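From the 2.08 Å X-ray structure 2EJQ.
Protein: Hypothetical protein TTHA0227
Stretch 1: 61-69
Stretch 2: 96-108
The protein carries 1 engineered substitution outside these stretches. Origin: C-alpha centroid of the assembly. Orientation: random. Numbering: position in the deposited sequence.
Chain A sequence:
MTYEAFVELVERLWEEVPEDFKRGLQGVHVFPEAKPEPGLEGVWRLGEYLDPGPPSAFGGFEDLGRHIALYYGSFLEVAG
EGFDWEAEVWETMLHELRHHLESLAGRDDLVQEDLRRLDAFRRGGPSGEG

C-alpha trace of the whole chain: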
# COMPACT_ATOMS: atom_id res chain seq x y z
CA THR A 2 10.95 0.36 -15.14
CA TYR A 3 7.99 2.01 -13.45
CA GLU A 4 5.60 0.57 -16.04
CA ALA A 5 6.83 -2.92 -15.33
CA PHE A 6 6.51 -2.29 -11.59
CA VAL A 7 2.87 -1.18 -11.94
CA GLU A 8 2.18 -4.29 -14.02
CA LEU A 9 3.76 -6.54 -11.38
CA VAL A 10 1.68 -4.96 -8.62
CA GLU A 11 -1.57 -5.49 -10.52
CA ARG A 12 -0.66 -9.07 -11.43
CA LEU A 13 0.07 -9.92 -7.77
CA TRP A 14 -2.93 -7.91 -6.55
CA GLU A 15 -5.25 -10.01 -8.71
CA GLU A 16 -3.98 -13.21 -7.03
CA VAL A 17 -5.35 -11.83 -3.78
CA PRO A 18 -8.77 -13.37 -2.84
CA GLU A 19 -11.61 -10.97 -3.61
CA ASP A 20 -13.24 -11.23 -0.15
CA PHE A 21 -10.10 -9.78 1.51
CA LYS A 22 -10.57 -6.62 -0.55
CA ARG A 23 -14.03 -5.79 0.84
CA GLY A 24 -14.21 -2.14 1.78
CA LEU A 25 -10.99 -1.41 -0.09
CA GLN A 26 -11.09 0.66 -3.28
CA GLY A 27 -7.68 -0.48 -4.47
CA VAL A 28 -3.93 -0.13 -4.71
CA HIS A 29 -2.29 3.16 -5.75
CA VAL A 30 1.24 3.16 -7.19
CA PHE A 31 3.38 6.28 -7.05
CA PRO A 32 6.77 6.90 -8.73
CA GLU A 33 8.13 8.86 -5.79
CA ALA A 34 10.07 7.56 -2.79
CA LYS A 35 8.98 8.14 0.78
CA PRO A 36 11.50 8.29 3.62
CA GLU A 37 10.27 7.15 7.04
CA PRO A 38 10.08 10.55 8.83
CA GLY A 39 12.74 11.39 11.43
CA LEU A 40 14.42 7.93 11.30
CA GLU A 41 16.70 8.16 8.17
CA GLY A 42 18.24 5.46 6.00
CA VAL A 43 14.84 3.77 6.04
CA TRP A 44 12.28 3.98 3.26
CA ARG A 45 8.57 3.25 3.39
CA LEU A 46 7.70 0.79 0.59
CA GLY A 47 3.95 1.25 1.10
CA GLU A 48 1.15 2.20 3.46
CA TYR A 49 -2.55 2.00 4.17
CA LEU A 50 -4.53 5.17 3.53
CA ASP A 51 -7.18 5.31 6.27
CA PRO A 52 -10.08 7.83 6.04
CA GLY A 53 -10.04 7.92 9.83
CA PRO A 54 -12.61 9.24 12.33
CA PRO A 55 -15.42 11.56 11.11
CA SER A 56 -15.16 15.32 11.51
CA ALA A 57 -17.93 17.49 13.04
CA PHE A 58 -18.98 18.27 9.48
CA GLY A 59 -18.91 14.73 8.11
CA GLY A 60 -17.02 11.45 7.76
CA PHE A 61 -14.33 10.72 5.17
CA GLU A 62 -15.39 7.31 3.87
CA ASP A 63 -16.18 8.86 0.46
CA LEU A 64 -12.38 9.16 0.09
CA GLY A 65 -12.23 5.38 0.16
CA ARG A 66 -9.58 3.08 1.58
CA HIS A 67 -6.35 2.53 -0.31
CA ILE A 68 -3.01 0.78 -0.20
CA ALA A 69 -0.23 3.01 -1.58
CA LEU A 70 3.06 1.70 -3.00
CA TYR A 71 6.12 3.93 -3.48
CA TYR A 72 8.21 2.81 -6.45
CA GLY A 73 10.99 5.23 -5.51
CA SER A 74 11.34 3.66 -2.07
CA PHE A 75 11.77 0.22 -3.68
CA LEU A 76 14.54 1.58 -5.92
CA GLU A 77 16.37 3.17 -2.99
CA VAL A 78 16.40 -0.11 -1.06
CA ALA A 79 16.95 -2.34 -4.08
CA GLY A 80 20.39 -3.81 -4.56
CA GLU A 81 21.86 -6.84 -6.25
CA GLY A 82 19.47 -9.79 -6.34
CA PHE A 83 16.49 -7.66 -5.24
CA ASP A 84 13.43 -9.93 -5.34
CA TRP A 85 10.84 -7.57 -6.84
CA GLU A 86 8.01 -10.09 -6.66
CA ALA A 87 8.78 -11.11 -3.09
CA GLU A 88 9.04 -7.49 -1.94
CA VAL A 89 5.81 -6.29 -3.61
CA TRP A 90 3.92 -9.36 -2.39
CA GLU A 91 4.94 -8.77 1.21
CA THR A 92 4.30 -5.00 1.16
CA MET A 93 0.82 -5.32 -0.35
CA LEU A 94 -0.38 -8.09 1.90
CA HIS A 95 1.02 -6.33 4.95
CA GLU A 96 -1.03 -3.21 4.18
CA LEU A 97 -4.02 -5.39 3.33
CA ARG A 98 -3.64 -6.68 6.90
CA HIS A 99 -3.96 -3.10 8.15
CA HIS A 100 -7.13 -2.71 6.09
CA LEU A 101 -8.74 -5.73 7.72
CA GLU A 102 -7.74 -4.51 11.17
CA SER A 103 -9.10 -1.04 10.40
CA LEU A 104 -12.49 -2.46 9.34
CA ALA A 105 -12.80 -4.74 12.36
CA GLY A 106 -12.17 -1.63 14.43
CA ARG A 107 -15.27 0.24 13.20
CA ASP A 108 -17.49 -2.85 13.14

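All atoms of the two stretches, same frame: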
# COMPACT_ATOMS: atom_id res chain seq x y z
N PHE A 61 -15.16 10.73 6.37
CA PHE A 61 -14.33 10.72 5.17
C PHE A 61 -14.37 9.43 4.37
O PHE A 61 -13.51 9.21 3.51
CB PHE A 61 -12.86 11.00 5.53
CG PHE A 61 -12.65 12.23 6.36
CD1 PHE A 61 -12.91 12.20 7.72
CD2 PHE A 61 -12.14 13.39 5.80
CE1 PHE A 61 -12.65 13.32 8.52
CE2 PHE A 61 -11.88 14.52 6.59
CZ PHE A 61 -12.13 14.48 7.95
N GLU A 62 -15.35 8.57 4.61
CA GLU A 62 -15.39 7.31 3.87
C GLU A 62 -15.49 7.47 2.35
O GLU A 62 -15.07 6.59 1.61
CB GLU A 62 -16.53 6.42 4.39
CG GLU A 62 -16.21 5.68 5.69
CD GLU A 62 -15.01 4.74 5.59
OE1 GLU A 62 -14.78 4.14 4.52
OE2 GLU A 62 -14.30 4.57 6.61
N ASP A 63 -16.04 8.59 1.90
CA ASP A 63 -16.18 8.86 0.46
C ASP A 63 -14.80 8.93 -0.21
O ASP A 63 -14.69 8.82 -1.44
CB ASP A 63 -16.98 10.16 0.23
CG ASP A 63 -18.47 9.89 0.01
OD1 ASP A 63 -18.90 8.71 0.10
OD2 ASP A 63 -19.23 10.85 -0.25
N LEU A 64 -13.76 9.12 0.60
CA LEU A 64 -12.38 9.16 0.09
C LEU A 64 -11.94 7.74 -0.25
O LEU A 64 -11.07 7.53 -1.09
CB LEU A 64 -11.43 9.73 1.15
CG LEU A 64 -11.53 11.23 1.44
CD1 LEU A 64 -10.54 11.62 2.52
CD2 LEU A 64 -11.27 12.00 0.17
N GLY A 65 -12.56 6.77 0.41
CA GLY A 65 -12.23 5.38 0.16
C GLY A 65 -11.01 4.94 0.95
O GLY A 65 -10.35 5.74 1.61
N ARG A 66 -10.73 3.64 0.89
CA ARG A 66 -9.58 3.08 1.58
C ARG A 66 -8.63 2.56 0.52
O ARG A 66 -9.03 1.88 -0.42
CB ARG A 66 -10.04 1.97 2.52
CG ARG A 66 -10.80 2.53 3.71
CD ARG A 66 -11.65 1.47 4.37
NE ARG A 66 -12.33 2.00 5.54
CZ ARG A 66 -11.76 2.17 6.74
NH1 ARG A 66 -10.49 1.84 6.93
NH2 ARG A 66 -12.47 2.68 7.74
N HIS A 67 -7.35 2.91 0.67
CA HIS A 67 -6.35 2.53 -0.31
C HIS A 67 -5.04 2.03 0.28
O HIS A 67 -4.68 2.34 1.42
CB HIS A 67 -6.00 3.75 -1.18
CG HIS A 67 -7.20 4.52 -1.64
ND1 HIS A 67 -7.94 4.14 -2.74
CD2 HIS A 67 -7.82 5.60 -1.12
CE1 HIS A 67 -8.97 4.96 -2.87
NE2 HIS A 67 -8.93 5.85 -1.90
N ILE A 68 -4.34 1.26 -0.53
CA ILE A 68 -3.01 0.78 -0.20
C ILE A 68 -2.14 1.59 -1.18
O ILE A 68 -2.44 1.65 -2.38
CB ILE A 68 -2.83 -0.72 -0.49
CG1 ILE A 68 -3.71 -1.53 0.47
CG2 ILE A 68 -1.34 -1.09 -0.37
CD1 ILE A 68 -3.67 -3.04 0.23
N ALA A 69 -1.10 2.25 -0.69
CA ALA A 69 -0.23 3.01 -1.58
C ALA A 69 1.13 2.33 -1.63
O ALA A 69 1.62 1.83 -0.61
CB ALA A 69 -0.07 4.43 -1.08
N GLU A 96 -0.09 -4.33 4.09
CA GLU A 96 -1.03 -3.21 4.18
C GLU A 96 -2.46 -3.73 4.12
O GLU A 96 -3.36 -3.15 4.72
CB GLU A 96 -0.79 -2.19 3.06
CG GLU A 96 0.58 -1.53 3.08
CD GLU A 96 0.99 -1.05 4.46
OE1 GLU A 96 0.12 -0.60 5.23
OE2 GLU A 96 2.20 -1.10 4.77
N LEU A 97 -2.68 -4.83 3.41
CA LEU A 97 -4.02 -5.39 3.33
C LEU A 97 -4.39 -5.84 4.75
O LEU A 97 -5.55 -5.79 5.15
CB LEU A 97 -4.05 -6.56 2.34
CG LEU A 97 -5.38 -7.31 2.21
CD1 LEU A 97 -6.49 -6.30 1.96
CD2 LEU A 97 -5.32 -8.33 1.07
N ARG A 98 -3.39 -6.26 5.52
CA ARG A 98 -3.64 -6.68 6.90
C ARG A 98 -4.13 -5.48 7.70
O ARG A 98 -5.02 -5.60 8.53
CB ARG A 98 -2.38 -7.25 7.54
CG ARG A 98 -2.61 -7.70 8.97
CD ARG A 98 -1.35 -8.18 9.64
NE ARG A 98 -1.09 -7.40 10.85
CZ ARG A 98 -0.04 -7.58 11.65
NH1 ARG A 98 0.85 -8.53 11.37
NH2 ARG A 98 0.11 -6.82 12.72
N HIS A 99 -3.54 -4.31 7.45
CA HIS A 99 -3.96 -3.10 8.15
C HIS A 99 -5.39 -2.72 7.80
O HIS A 99 -6.11 -2.17 8.62
CB HIS A 99 -3.02 -1.95 7.80
CG HIS A 99 -1.64 -2.12 8.34
ND1 HIS A 99 -0.54 -1.49 7.81
CD2 HIS A 99 -1.19 -2.86 9.39
CE1 HIS A 99 0.54 -1.83 8.51
NE2 HIS A 99 0.17 -2.66 9.47
N HIS A 100 -5.79 -3.01 6.56
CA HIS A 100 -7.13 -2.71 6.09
C HIS A 100 -8.13 -3.54 6.87
O HIS A 100 -9.14 -3.02 7.35
CB HIS A 100 -7.27 -3.03 4.59
CG HIS A 100 -8.68 -2.99 4.09
ND1 HIS A 100 -9.42 -1.82 4.03
CD2 HIS A 100 -9.50 -3.96 3.62
CE1 HIS A 100 -10.62 -2.08 3.55
NE2 HIS A 100 -10.70 -3.38 3.30
N LEU A 101 -7.85 -4.84 7.00
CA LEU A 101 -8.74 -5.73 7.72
C LEU A 101 -8.84 -5.31 9.17
O LEU A 101 -9.93 -5.31 9.74
CB LEU A 101 -8.25 -7.19 7.61
CG LEU A 101 -8.25 -7.83 6.22
CD1 LEU A 101 -7.68 -9.23 6.29
CD2 LEU A 101 -9.65 -7.88 5.68
N GLU A 102 -7.73 -4.93 9.78
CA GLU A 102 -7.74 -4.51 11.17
C GLU A 102 -8.47 -3.19 11.36
O GLU A 102 -9.09 -2.96 12.39
CB GLU A 102 -6.31 -4.40 11.71
CG GLU A 102 -5.55 -5.70 11.63
CD GLU A 102 -4.13 -5.57 12.14
OE1 GLU A 102 -3.52 -4.49 11.96
OE2 GLU A 102 -3.61 -6.55 12.71
N SER A 103 -8.42 -2.33 10.35
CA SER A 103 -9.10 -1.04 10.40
C SER A 103 -10.62 -1.22 10.28
O SER A 103 -11.39 -0.47 10.88
CB SER A 103 -8.60 -0.14 9.28
OG SER A 103 -9.24 1.13 9.31
N LEU A 104 -11.06 -2.21 9.50
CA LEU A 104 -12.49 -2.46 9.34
C LEU A 104 -13.07 -3.08 10.60
O LEU A 104 -14.13 -2.68 11.06
CB LEU A 104 -12.75 -3.40 8.16
CG LEU A 104 -12.66 -2.82 6.76
CD1 LEU A 104 -13.12 -3.88 5.77
CD2 LEU A 104 -13.55 -1.60 6.64
N ALA A 105 -12.36 -4.07 11.14
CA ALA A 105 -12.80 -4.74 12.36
C ALA A 105 -12.92 -3.73 13.49
O ALA A 105 -13.71 -3.91 14.42
CB ALA A 105 -11.82 -5.83 12.73
N GLY A 106 -12.14 -2.66 13.41
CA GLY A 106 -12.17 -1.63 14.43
C GLY A 106 -13.24 -0.55 14.32
O GLY A 106 -13.20 0.42 15.07
N ARG A 107 -14.18 -0.72 13.40
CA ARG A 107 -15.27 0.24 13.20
C ARG A 107 -16.57 -0.58 13.12
O ARG A 107 -17.69 -0.04 12.99
CB ARG A 107 -15.08 1.00 11.87
CG ARG A 107 -15.54 0.20 10.67
CD ARG A 107 -15.85 1.04 9.46
NE ARG A 107 -16.35 0.17 8.40
CZ ARG A 107 -16.63 0.58 7.17
NH1 ARG A 107 -16.46 1.86 6.85
NH2 ARG A 107 -17.08 -0.27 6.25
N ASP A 108 -16.40 -1.89 13.22
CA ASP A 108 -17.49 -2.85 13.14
C ASP A 108 -17.76 -3.57 14.45
O ASP A 108 -17.06 -3.26 15.45
CB ASP A 108 -17.16 -3.87 12.04
CG ASP A 108 -17.64 -3.40 10.68
OD1 ASP A 108 -17.82 -2.18 10.45
OD2 ASP A 108 -17.86 -4.28 9.82

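What joins the two stretches by hydrogen bonding? A single bond crosses between them: R66 NH1 donates to S103 OG at 2.8 Å. R66 is buried, and its m, t, t side chain runs out along the helix to bring the guanidinium edge to the serine. Both NH1 and OG also have hydrogen-bond partners elsewhere in the structure.

How is the rest of the buried guanidinium satisfied? E62, from the 3-10 segment of the same stretch, forms a salt bridge with it: R66 NH2 donates to E62 OE2 at 2.9 Å, while R66 NE makes a weak bond to E62 OE1 at 3.4 Å. L104 CD2 covers one face, 4.0 Å from R66 NE, and R66 CD meets the edge of the H100 ring, 3.8 Å from CE1.

Why can R107 approach another arginine? R66 NH2 and R107 NH1 lie only 4.2 Å apart, but E62 serves both, its OE2 forming a longer salt bridge to R107 NH1 at 3.5 Å. R107 is exposed and poorly ordered, so this outer link is less certain.

What fills the other end of the contact? Buried I68 packs its CG2 3.6 Å from E96 CB and its CD1 4.1 Å from L97 CB. The E96 carboxylate leads away from the strand, where OE1 accepts from H99 ND1 at 2.8 Å, leaving aliphatic carbon against the isoleucine.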